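PDB 5ZRU: alpha-1,3-glucanase, which hydrolyses alpha-1,3-glucan, this chain being the GH87 catalytic unit of a longer, multidomain and probably carbohydrate-binding protein. Local coordinates for residues S188-A194 / A205-A209; G225-N231 / T255-N261; I247-I252 / F279-Y283. Residue numbers count along the deposited sequence, not the author numbering.

Contact 1 (S188-A194 / A205-A209); sequences SVTDFGA and AFEAA. With SO4 (sulfate ion), chain E.
A one-turn 3-10 segment, 189-191, and the loop that follows it pack on helix 203-216 without a hydrogen bond between them. Phe-192 lies nearest Ala-205 (CA-CA 5.0 Å) and Val-189 nearest Ala-209 (5.4 Å). Ala-205, in regular helical conformation, points its CB into the turn, 3.2 Å from Ala-194 N, 3.3 Å from Phe-192 O and 3.7 Å from Ala-194 CB; Gly-193, at phi 109°, lets the chain bend round this methyl. Phe-206 (chi1 -85°) swings its ring back so that Val-189 CG1 sits over the face, 3.8 Å from the centroid (CH-pi), while Ala-194 CB lies at the ring edge. Ala-208 CB is 4.0 Å from Phe-192 CD1. Ala-209 puts its CA over the face of the Phe-192 ring (m rotamer), 4.2 Å from the centroid, and its CB 4.0 Å from Val-189 CG1. Away from the helix, Ser-188 OG accepts from Thr-190 N (3.2 Å) in an ST turn and donates to O2 (2.7 Å) of a sulfate probably from the crystallisation liquor. A helix across the N-terminal opening is characteristic of pectate-lyase-like beta-helices; here Val-189 and Ala-209 also touch Leu-220 of strand 220-222, and Phe-206 meets Trp-233 edge-to-face and Leu-229 of strand 225-229.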
loop_
_atom_site.group_PDB
_atom_site.type_symbol
_atom_site.label_atom_id
_atom_site.label_comp_id
_atom_site.label_asym_id
_atom_site.label_seq_id
_atom_site.Cartn_x
_atom_site.Cartn_y
_atom_site.Cartn_z
ATOM N N SER A 188 -25.258 -10.904 -15.437
ATOM C CA SER A 188 -24.194 -9.989 -15.831
ATOM C C SER A 188 -24.712 -8.561 -15.785
ATOM O O SER A 188 -25.898 -8.312 -16.014
ATOM C CB SER A 188 -23.677 -10.307 -17.239
ATOM O OG SER A 188 -22.787 -9.298 -17.708
ATOM N N VAL A 189 -23.818 -7.619 -15.481
ATOM C CA VAL A 189 -24.229 -6.217 -15.501
ATOM C C VAL A 189 -24.708 -5.811 -16.888
ATOM O O VAL A 189 -25.548 -4.913 -17.022
ATOM C CB VAL A 189 -23.084 -5.304 -15.024
ATOM C CG1 VAL A 189 -22.787 -5.554 -13.541
ATOM C CG2 VAL A 189 -21.845 -5.506 -15.901
ATOM N N THR A 190 -24.200 -6.455 -17.939
ATOM C CA THR A 190 -24.658 -6.101 -19.278
ATOM C C THR A 190 -26.064 -6.624 -19.561
ATOM O O THR A 190 -26.716 -6.130 -20.490
ATOM C CB THR A 190 -23.680 -6.609 -20.342
ATOM O OG1 THR A 190 -23.568 -8.035 -20.261
ATOM C CG2 THR A 190 -22.300 -5.987 -20.147
ATOM N N ASP A 191 -26.549 -7.600 -18.784
ATOM C CA ASP A 191 -27.947 -8.003 -18.891
ATOM C C ASP A 191 -28.890 -6.862 -18.551
ATOM O O ASP A 191 -30.050 -6.876 -18.980
ATOM C CB ASP A 191 -28.273 -9.172 -17.954
ATOM C CG ASP A 191 -27.508 -10.434 -18.280
ATOM O OD1 ASP A 191 -26.968 -10.549 -19.396
ATOM O OD2 ASP A 191 -27.464 -11.327 -17.401
ATOM N N PHE A 192 -28.425 -5.890 -17.769
ATOM C CA PHE A 192 -29.265 -4.820 -17.251
ATOM C C PHE A 192 -28.895 -3.462 -17.830
ATOM O O PHE A 192 -29.283 -2.424 -17.287
ATOM C CB PHE A 192 -29.205 -4.823 -15.722
ATOM C CG PHE A 192 -29.828 -6.049 -15.129
ATOM C CD1 PHE A 192 -31.183 -6.076 -14.835
ATOM C CD2 PHE A 192 -29.087 -7.203 -14.952
ATOM C CE1 PHE A 192 -31.775 -7.215 -14.330
ATOM C CE2 PHE A 192 -29.681 -8.351 -14.449
ATOM C CZ PHE A 192 -31.019 -8.352 -14.145
ATOM N N GLY A 193 -28.161 -3.450 -18.936
ATOM C CA GLY A 193 -27.937 -2.229 -19.682
ATOM C C GLY A 193 -26.534 -1.678 -19.613
ATOM O O GLY A 193 -26.242 -0.707 -20.323
ATOM N N ALA A 194 -25.654 -2.246 -18.788
ATOM C CA ALA A 194 -24.278 -1.767 -18.767
ATOM C C ALA A 194 -23.616 -2.046 -20.105
ATOM O O ALA A 194 -23.847 -3.088 -20.722
ATOM C CB ALA A 194 -23.482 -2.431 -17.647
ATOM N N ALA A 205 -27.248 0.213 -14.113
ATOM C CA ALA A 205 -27.251 -1.203 -14.470
ATOM C C ALA A 205 -26.590 -2.054 -13.389
ATOM O O ALA A 205 -27.054 -3.164 -13.096
ATOM C CB ALA A 205 -26.552 -1.400 -15.812
ATOM N N PHE A 206 -25.500 -1.560 -12.792
ATOM C CA PHE A 206 -24.859 -2.292 -11.697
ATOM C C PHE A 206 -25.811 -2.474 -10.523
ATOM O O PHE A 206 -25.889 -3.562 -9.939
ATOM C CB PHE A 206 -23.598 -1.561 -11.228
ATOM C CG PHE A 206 -22.363 -1.883 -12.019
ATOM C CD1 PHE A 206 -22.379 -1.882 -13.407
ATOM C CD2 PHE A 206 -21.164 -2.139 -11.370
ATOM C CE1 PHE A 206 -21.227 -2.157 -14.122
ATOM C CE2 PHE A 206 -20.004 -2.409 -12.079
ATOM C CZ PHE A 206 -20.035 -2.424 -13.463
ATOM N N GLU A 207 -26.536 -1.408 -10.152
ATOM C CA GLU A 207 -27.487 -1.501 -9.047
ATOM C C GLU A 207 -28.594 -2.500 -9.353
ATOM O O GLU A 207 -28.963 -3.313 -8.496
ATOM C CB GLU A 207 -28.079 -0.123 -8.743
ATOM C CG GLU A 207 -27.120 0.765 -7.979
ATOM C CD GLU A 207 -27.579 2.208 -7.921
ATOM O OE1 GLU A 207 -28.745 2.483 -8.299
ATOM O OE2 GLU A 207 -26.756 3.055 -7.511
ATOM N N ALA A 208 -29.145 -2.443 -10.570
ATOM C CA ALA A 208 -30.179 -3.394 -10.957
ATOM C C ALA A 208 -29.640 -4.816 -10.950
ATOM O O ALA A 208 -30.335 -5.751 -10.539
ATOM C CB ALA A 208 -30.728 -3.036 -12.339
ATOM N N ALA A 209 -28.396 -4.996 -11.407
ATOM C CA ALA A 209 -27.798 -6.325 -11.452
ATOM C C ALA A 209 -27.593 -6.889 -10.051
ATOM O O ALA A 209 -27.777 -8.092 -9.828
ATOM C CB ALA A 209 -26.472 -6.270 -12.215
HETATM S S SO4 E . -21.518 -11.394 -20.805
HETATM O O1 SO4 E . -20.258 -12.117 -21.039
HETATM O O2 SO4 E . -21.610 -10.988 -19.406
HETATM O O3 SO4 E . -22.641 -12.271 -21.130
HETATM O O4 SO4 E . -21.550 -10.197 -21.657
#

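Contact 2 (G225-N231 / T255-N261); sequences GTFHLGN and TNIQFTN. With PE5 (3,6,9,12,15,18,21,24-octaoxahexacosan-1-ol), chain C.
Strands 225-229 and 255-259 run parallel in register, successive rungs of the parallel beta-helix expected of a pectate-lyase-like domain. Their axes approach to 4.7 Å at -25°. CA-CA distances are 5.0 Å for Gly-225/Thr-255, 4.5 Å for Thr-226/Asn-256, 5.1 Å for Phe-227/Ile-257 and 4.8 Å for Leu-229/Phe-259. Gly-225, at phi 130°, starts the ladder.

Leu-229, with the largest covered area, lies on the interior face beside Phe-227, Ile-257 and Phe-259. Its mt rotamer puts CD1 3.5 Å from Ile-257 CG2, and its CB is 3.9 Å from Phe-259 CD1. Its backbone N donates to Gln-258 O (3.0 Å), and Leu-229 O accepts from Thr-260 N (3.1 Å).

Asn-256, chi1 -69°, faces the other way with Thr-226. Its N bonds Gly-225 O (2.9 Å) and its O receives Phe-227 N (2.8 Å). Its ND2 donates to a polyether, at O7 (3.1 Å), and to a water 3.0 Å away that also lies 2.9 Å from Thr-226 OG1.

Gln-258, on the same face, gives its N to Phe-227 O (2.8 Å). Its side chain (chi1 t, chi2 p) bends along its own strand, NE2 bonding Phe-259 O at 2.9 Å, while OE1 pairs with Asn-285. Past the strands, Asn-261 ND2 hydrogen-bonds Gly-230 O (3.1 Å), while its OD1 accepts from Asn-263 ND2; a water joins Leu-229 O (2.8 Å) to Asn-261 N (2.9 Å).

The backbone ladder thus holds a two-sided sheet: a largely apolar face, with Leu-229 and Ile-257 packed against Phe-206 of helix 203-216, and a polar face of Thr-226, His-228, Asn-256 and Gln-258, where Asn-256 binds the polyether.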
loop_
_atom_site.group_PDB
_atom_site.type_symbol
_atom_site.label_atom_id
_atom_site.label_comp_id
_atom_site.label_asym_id
_atom_site.label_seq_id
_atom_site.Cartn_x
_atom_site.Cartn_y
_atom_site.Cartn_z
ATOM N N GLY A 225 -13.922 -5.243 -19.981
ATOM C CA GLY A 225 -14.168 -3.894 -20.445
ATOM C C GLY A 225 -14.121 -2.898 -19.305
ATOM O O GLY A 225 -14.001 -3.246 -18.132
ATOM N N THR A 226 -14.216 -1.629 -19.686
ATOM C CA THR A 226 -14.240 -0.534 -18.727
ATOM C C THR A 226 -15.676 -0.078 -18.510
ATOM O O THR A 226 -16.381 0.258 -19.469
ATOM C CB THR A 226 -13.386 0.641 -19.202
ATOM O OG1 THR A 226 -12.018 0.226 -19.301
ATOM C CG2 THR A 226 -13.488 1.807 -18.211
ATOM N N PHE A 227 -16.097 -0.065 -17.247
ATOM C CA PHE A 227 -17.410 0.408 -16.846
ATOM C C PHE A 227 -17.243 1.646 -15.979
ATOM O O PHE A 227 -16.311 1.724 -15.173
ATOM C CB PHE A 227 -18.157 -0.692 -16.105
ATOM C CG PHE A 227 -18.381 -1.899 -16.949
ATOM C CD1 PHE A 227 -19.530 -2.019 -17.714
ATOM C CD2 PHE A 227 -17.406 -2.889 -17.032
ATOM C CE1 PHE A 227 -19.733 -3.135 -18.512
ATOM C CE2 PHE A 227 -17.592 -3.992 -17.835
ATOM C CZ PHE A 227 -18.760 -4.118 -18.576
ATOM N N HIS A 228 -18.141 2.613 -16.157
ATOM C CA HIS A 228 -18.015 3.922 -15.530
ATOM C C HIS A 228 -19.122 4.103 -14.507
ATOM O O HIS A 228 -20.310 3.959 -14.829
ATOM C CB HIS A 228 -18.055 5.038 -16.582
ATOM C CG HIS A 228 -16.855 5.050 -17.482
ATOM N ND1 HIS A 228 -16.790 4.318 -18.648
ATOM C CD2 HIS A 228 -15.666 5.690 -17.374
ATOM C CE1 HIS A 228 -15.619 4.518 -19.228
ATOM N NE2 HIS A 228 -14.917 5.345 -18.473
ATOM N N LEU A 229 -18.735 4.422 -13.277
ATOM C CA LEU A 229 -19.680 4.565 -12.175
ATOM C C LEU A 229 -19.572 5.981 -11.623
ATOM O O LEU A 229 -18.552 6.341 -11.025
ATOM C CB LEU A 229 -19.411 3.525 -11.087
ATOM C CG LEU A 229 -19.372 2.058 -11.522
ATOM C CD1 LEU A 229 -19.262 1.158 -10.287
ATOM C CD2 LEU A 229 -20.609 1.672 -12.316
ATOM N N GLY A 230 -20.619 6.784 -11.826
ATOM C CA GLY A 230 -20.623 8.190 -11.477
ATOM C C GLY A 230 -20.954 8.514 -10.039
ATOM O O GLY A 230 -21.191 9.681 -9.710
ATOM N N ASN A 231 -21.002 7.518 -9.166
ATOM C CA ASN A 231 -21.095 7.769 -7.736
ATOM C C ASN A 231 -20.648 6.518 -6.998
ATOM O O ASN A 231 -20.190 5.546 -7.612
ATOM C CB ASN A 231 -22.506 8.180 -7.315
ATOM C CG ASN A 231 -22.480 9.226 -6.211
ATOM O OD1 ASN A 231 -22.126 8.936 -5.044
ATOM N ND2 ASN A 231 -22.836 10.462 -6.573
ATOM N N THR A 255 -11.265 -6.378 -16.633
ATOM C CA THR A 255 -12.444 -5.673 -16.146
ATOM C C THR A 255 -11.999 -4.476 -15.312
ATOM O O THR A 255 -11.377 -4.659 -14.259
ATOM C CB THR A 255 -13.325 -6.601 -15.306
ATOM O OG1 THR A 255 -13.840 -7.657 -16.133
ATOM C CG2 THR A 255 -14.484 -5.823 -14.700
ATOM N N ASN A 256 -12.329 -3.261 -15.779
ATOM C CA ASN A 256 -11.983 -2.007 -15.107
ATOM C C ASN A 256 -13.257 -1.323 -14.628
ATOM O O ASN A 256 -14.154 -1.040 -15.432
ATOM C CB ASN A 256 -11.232 -1.047 -16.038
ATOM C CG ASN A 256 -9.833 -1.526 -16.391
ATOM O OD1 ASN A 256 -9.404 -2.589 -15.965
ATOM N ND2 ASN A 256 -9.119 -0.735 -17.190
ATOM N N ILE A 257 -13.325 -1.030 -13.335
ATOM C CA ILE A 257 -14.367 -0.170 -12.793
ATOM C C ILE A 257 -13.750 1.206 -12.583
ATOM O O ILE A 257 -12.821 1.368 -11.778
ATOM C CB ILE A 257 -14.958 -0.719 -11.485
ATOM C CG1 ILE A 257 -15.715 -2.032 -11.729
ATOM C CG2 ILE A 257 -15.911 0.312 -10.879
ATOM C CD1 ILE A 257 -16.307 -2.640 -10.439
ATOM N N GLN A 258 -14.257 2.196 -13.305
ATOM C CA GLN A 258 -13.725 3.553 -13.254
ATOM C C GLN A 258 -14.753 4.451 -12.583
ATOM O O GLN A 258 -15.803 4.736 -13.166
ATOM C CB GLN A 258 -13.401 4.074 -14.652
ATOM C CG GLN A 258 -12.925 5.526 -14.626
ATOM C CD GLN A 258 -11.583 5.665 -13.944
ATOM O OE1 GLN A 258 -10.589 5.096 -14.402
ATOM N NE2 GLN A 258 -11.547 6.405 -12.830
ATOM N N PHE A 259 -14.472 4.881 -11.355
ATOM C CA PHE A 259 -15.318 5.883 -10.727
ATOM C C PHE A 259 -14.985 7.246 -11.317
ATOM O O PHE A 259 -13.815 7.610 -11.426
ATOM C CB PHE A 259 -15.138 5.870 -9.210
ATOM C CG PHE A 259 -15.694 4.630 -8.563
ATOM C CD1 PHE A 259 -17.041 4.557 -8.228
ATOM C CD2 PHE A 259 -14.881 3.522 -8.326
ATOM C CE1 PHE A 259 -17.560 3.420 -7.654
ATOM C CE2 PHE A 259 -15.400 2.369 -7.744
ATOM C CZ PHE A 259 -16.732 2.322 -7.401
ATOM N N THR A 260 -16.020 7.989 -11.722
ATOM C CA THR A 260 -15.824 9.225 -12.464
ATOM C C THR A 260 -16.081 10.482 -11.649
ATOM O O THR A 260 -15.800 11.583 -12.144
ATOM C CB THR A 260 -16.735 9.256 -13.702
ATOM O OG1 THR A 260 -18.105 9.159 -13.290
ATOM C CG2 THR A 260 -16.402 8.101 -14.640
ATOM N N ASN A 261 -16.602 10.360 -10.433
ATOM C CA ASN A 261 -17.025 11.521 -9.660
ATOM C C ASN A 261 -15.915 11.931 -8.704
ATOM O O ASN A 261 -15.494 11.112 -7.874
ATOM C CB ASN A 261 -18.306 11.194 -8.894
ATOM C CG ASN A 261 -19.025 12.431 -8.370
ATOM O OD1 ASN A 261 -18.400 13.408 -7.979
ATOM N ND2 ASN A 261 -20.356 12.371 -8.337
HETATM C C48 PE5 C . -11.736 9.631 -14.942
HETATM C C50 PE5 C . -10.546 9.971 -14.037
HETATM O O1 PE5 C . -9.759 10.969 -14.632
HETATM C C1 PE5 C . -8.678 11.410 -13.855
HETATM C C2 PE5 C . -7.773 12.343 -14.663
HETATM O O2 PE5 C . -7.188 11.637 -15.721
HETATM C C3 PE5 C . -6.450 12.401 -16.630
HETATM C C4 PE5 C . -5.933 11.502 -17.761
HETATM O O3 PE5 C . -5.175 10.450 -17.226
HETATM C C5 PE5 C . -4.561 9.589 -18.148
HETATM C C6 PE5 C . -4.816 8.123 -17.770
HETATM O O4 PE5 C . -3.844 7.627 -16.885
HETATM C C7 PE5 C . -4.315 6.791 -15.859
HETATM C C8 PE5 C . -5.155 5.650 -16.438
HETATM O O5 PE5 C . -5.894 5.056 -15.419
HETATM C C9 PE5 C . -6.897 4.178 -15.853
HETATM C C10 PE5 C . -6.439 2.749 -15.595
HETATM O O6 PE5 C . -6.515 2.019 -16.783
HETATM C C11 PE5 C . -5.716 0.873 -16.817
HETATM C C12 PE5 C . -5.646 0.324 -18.235
HETATM O O7 PE5 C . -6.203 -0.953 -18.202
HETATM C C13 PE5 C . -5.551 -1.906 -18.989
HETATM C C14 PE5 C . -6.560 -2.990 -19.359
HETATM O O8 PE5 C . -7.804 -2.381 -19.553
HETATM C C15 PE5 C . -8.873 -3.246 -19.836
HETATM C C16 PE5 C . -9.420 -2.940 -21.238
HETATM O O52 PE5 C . -10.653 -2.281 -21.160
HETATM O O HOH W 1 -9.964 1.943 -18.151
HETATM O O HOH W 2 -17.690 8.099 -9.045
#

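Contact 3 (I247-I252 / F279-Y283); sequences IMGAGI and FSHIY. With CA (calcium ion), chain L; PE5 (3,6,9,12,15,18,21,24-octaoxahexacosan-1-ol), chain C.
His-281 breaks strand 277-285 with a left-handed backbone conformation (phi 69°, psi 46°), turning a corner of the parallel beta-helix, and its NE2 binds a calcium ion at 2.2 Å, an uncommon ligand for that metal. Two waters, at 2.2 and 2.4 Å, also bind the calcium.

Before the corner the two segments form a short parallel ladder: Ile-247 pairs with Phe-279 (CA-CA 4.8 Å) and Met-248 with Ser-280 (5.0 Å). Ser-280 N donates to Ile-247 O (3.0 Å), and Gly-249 N to Ser-280 O (3.0 Å). Ile-247 (mt) and Phe-279 face the interior, Ile-247 CB 3.8 Å from Phe-279 CD2, with Phe-301 edge-to-face against the Phe-279 ring. On the other face Met-248 CG lies 3.4 Å from Ser-280 OG, whose side chain borders His-312 of the zinc site formed by His-3, Asp-278 and His-312. A water lies 2.7 Å from Ser-280 OG and 2.8 Å from Ile-247 O.

At the corner the 247-252 chain has two glycines. Gly-249 CA packs 3.3 Å from His-281 O and 3.6 Å from Ile-282 CG1, so a CB there would collide with both residues. Gly-251 (phi 131°, psi 149°) takes a conformation in which a CB would jam against the preceding carbonyl O, and gives its N to His-281 O (2.9 Å). Further on, Ile-252 CG2 rests 3.7 Å from Ile-282 O and Ile-252 O 3.5 Å from Tyr-283 CB. Finally, one water accepts from both Ile-252 N (3.0 Å) and His-281 ND1 (2.7 Å), tying the turn to the metal-bound imidazole.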
loop_
_atom_site.group_PDB
_atom_site.type_symbol
_atom_site.label_atom_id
_atom_site.label_comp_id
_atom_site.label_asym_id
_atom_site.label_seq_id
_atom_site.Cartn_x
_atom_site.Cartn_y
_atom_site.Cartn_z
ATOM N N ILE A 247 -19.481 -11.476 -6.509
ATOM C CA ILE A 247 -19.293 -10.541 -7.615
ATOM C C ILE A 247 -17.928 -10.822 -8.222
ATOM O O ILE A 247 -16.912 -10.755 -7.521
ATOM C CB ILE A 247 -19.378 -9.079 -7.154
ATOM C CG1 ILE A 247 -20.734 -8.811 -6.482
ATOM C CG2 ILE A 247 -19.068 -8.131 -8.326
ATOM C CD1 ILE A 247 -20.765 -7.520 -5.672
ATOM N N MET A 248 -17.897 -11.147 -9.510
ATOM C CA MET A 248 -16.651 -11.564 -10.136
ATOM C C MET A 248 -16.500 -10.889 -11.488
ATOM O O MET A 248 -17.430 -10.917 -12.300
ATOM C CB MET A 248 -16.590 -13.090 -10.321
ATOM C CG MET A 248 -15.211 -13.591 -10.770
ATOM S SD MET A 248 -15.225 -15.335 -11.270
ATOM C CE MET A 248 -16.051 -15.213 -12.850
ATOM N N GLY A 249 -15.325 -10.310 -11.735
ATOM C CA GLY A 249 -15.007 -9.744 -13.026
ATOM C C GLY A 249 -14.289 -10.754 -13.903
ATOM O O GLY A 249 -14.133 -11.927 -13.559
ATOM N N ALA A 250 -13.817 -10.272 -15.052
ATOM C CA ALA A 250 -13.104 -11.134 -15.991
ATOM C C ALA A 250 -11.594 -11.163 -15.755
ATOM O O ALA A 250 -10.874 -11.828 -16.511
ATOM C CB ALA A 250 -13.388 -10.697 -17.434
ATOM N N GLY A 251 -11.101 -10.483 -14.726
ATOM C CA GLY A 251 -9.675 -10.448 -14.441
ATOM C C GLY A 251 -9.180 -9.028 -14.223
ATOM O O GLY A 251 -9.699 -8.066 -14.794
ATOM N N ILE A 252 -8.149 -8.892 -13.382
ATOM C CA ILE A 252 -7.615 -7.552 -13.131
ATOM C C ILE A 252 -7.061 -6.911 -14.397
ATOM O O ILE A 252 -6.899 -5.687 -14.446
ATOM C CB ILE A 252 -6.537 -7.567 -12.020
ATOM C CG1 ILE A 252 -5.297 -8.370 -12.457
ATOM C CG2 ILE A 252 -7.132 -8.083 -10.712
ATOM C CD1 ILE A 252 -4.131 -8.308 -11.436
ATOM N N PHE A 279 -15.687 -11.160 -3.649
ATOM C CA PHE A 279 -15.526 -10.117 -4.655
ATOM C C PHE A 279 -14.149 -10.310 -5.260
ATOM O O PHE A 279 -13.158 -10.341 -4.524
ATOM C CB PHE A 279 -15.665 -8.729 -4.004
ATOM C CG PHE A 279 -15.704 -7.590 -4.976
ATOM C CD1 PHE A 279 -14.546 -7.156 -5.612
ATOM C CD2 PHE A 279 -16.901 -6.921 -5.228
ATOM C CE1 PHE A 279 -14.581 -6.091 -6.517
ATOM C CE2 PHE A 279 -16.942 -5.853 -6.133
ATOM C CZ PHE A 279 -15.784 -5.445 -6.770
ATOM N N SER A 280 -14.073 -10.443 -6.587
ATOM C CA SER A 280 -12.781 -10.823 -7.145
ATOM C C SER A 280 -12.644 -10.391 -8.594
ATOM O O SER A 280 -13.632 -10.153 -9.295
ATOM C CB SER A 280 -12.551 -12.338 -7.055
ATOM O OG SER A 280 -13.471 -13.057 -7.866
ATOM N N HIS A 281 -11.374 -10.306 -9.019
ATOM C CA HIS A 281 -10.972 -10.318 -10.430
ATOM C C HIS A 281 -11.399 -9.045 -11.154
ATOM O O HIS A 281 -11.908 -9.079 -12.278
ATOM C CB HIS A 281 -11.480 -11.578 -11.129
ATOM C CG HIS A 281 -10.688 -12.788 -10.755
ATOM N ND1 HIS A 281 -9.334 -12.884 -10.998
ATOM C CD2 HIS A 281 -11.035 -13.917 -10.098
ATOM C CE1 HIS A 281 -8.887 -14.036 -10.533
ATOM N NE2 HIS A 281 -9.900 -14.682 -9.984
ATOM N N ILE A 282 -11.141 -7.912 -10.502
ATOM C CA ILE A 282 -11.550 -6.600 -10.986
ATOM C C ILE A 282 -10.432 -5.620 -10.685
ATOM O O ILE A 282 -9.800 -5.700 -9.623
ATOM C CB ILE A 282 -12.869 -6.166 -10.313
ATOM C CG1 ILE A 282 -14.034 -6.976 -10.889
ATOM C CG2 ILE A 282 -13.123 -4.670 -10.456
ATOM C CD1 ILE A 282 -15.222 -7.049 -9.981
ATOM N N TYR A 283 -10.166 -4.719 -11.629
ATOM C CA TYR A 283 -9.376 -3.519 -11.380
ATOM C C TYR A 283 -10.317 -2.348 -11.105
ATOM O O TYR A 283 -11.331 -2.190 -11.790
ATOM C CB TYR A 283 -8.475 -3.202 -12.578
ATOM C CG TYR A 283 -7.862 -1.829 -12.514
ATOM C CD1 TYR A 283 -6.706 -1.594 -11.774
ATOM C CD2 TYR A 283 -8.439 -0.756 -13.193
ATOM C CE1 TYR A 283 -6.142 -0.326 -11.703
ATOM C CE2 TYR A 283 -7.881 0.520 -13.120
ATOM C CZ TYR A 283 -6.735 0.724 -12.383
ATOM O OH TYR A 283 -6.176 1.987 -12.318
HETATM CA CA CA L . -9.993 -16.743 -9.291
HETATM C C48 PE5 C . -11.736 9.631 -14.942
HETATM C C50 PE5 C . -10.546 9.971 -14.037
HETATM O O1 PE5 C . -9.759 10.969 -14.632
HETATM C C1 PE5 C . -8.678 11.410 -13.855
HETATM C C2 PE5 C . -7.773 12.343 -14.663
HETATM O O2 PE5 C . -7.188 11.637 -15.721
HETATM C C3 PE5 C . -6.450 12.401 -16.630
HETATM C C4 PE5 C . -5.933 11.502 -17.761
HETATM O O3 PE5 C . -5.175 10.450 -17.226
HETATM C C5 PE5 C . -4.561 9.589 -18.148
HETATM C C6 PE5 C . -4.816 8.123 -17.770
HETATM O O4 PE5 C . -3.844 7.627 -16.885
HETATM C C7 PE5 C . -4.315 6.791 -15.859
HETATM C C8 PE5 C . -5.155 5.650 -16.438
HETATM O O5 PE5 C . -5.894 5.056 -15.419
HETATM C C9 PE5 C . -6.897 4.178 -15.853
HETATM C C10 PE5 C . -6.439 2.749 -15.595
HETATM O O6 PE5 C . -6.515 2.019 -16.783
HETATM C C11 PE5 C . -5.716 0.873 -16.817
HETATM C C12 PE5 C . -5.646 0.324 -18.235
HETATM O O7 PE5 C . -6.203 -0.953 -18.202
HETATM C C13 PE5 C . -5.551 -1.906 -18.989
HETATM C C14 PE5 C . -6.560 -2.990 -19.359
HETATM O O8 PE5 C . -7.804 -2.381 -19.553
HETATM C C15 PE5 C . -8.873 -3.246 -19.836
HETATM C C16 PE5 C . -9.420 -2.940 -21.238
HETATM O O52 PE5 C . -10.653 -2.281 -21.160
HETATM O O HOH W 3 -15.968 -13.297 -6.914
HETATM O O HOH W 4 -7.367 -11.362 -11.934
HETATM O O HOH W 5 -8.761 -17.298 -7.536
HETATM O O HOH W 6 -12.207 -17.038 -8.483
#

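In the fold
Contact 1 lies outermost, its centre about 31 Å from the chain centre; contacts 2 and 3 lie deeper, at about 21 and 19 Å. Contact 1, largely buried, with Phe-192 and Gly-193 exposed at its margin, relies on apolar and CH-pi packing alone; contacts 2 and 3 add backbone ladders between rungs. Phe-206 of contact 1 meets Phe-227, Leu-229 and Ile-257 of contact 2, so the helix lies against that sheet's interior face. Contacts 2 and 3 interlock along the chain and share a sheet: Ile-257 N lies 2.8 Å from Tyr-283 O, a probable hydrogen bond. Contact 2 is only partly buried, with amides on its outer face, whereas contact 3 is buried, with a histidine reaching calcium. Contacts 1 and 3 do not touch.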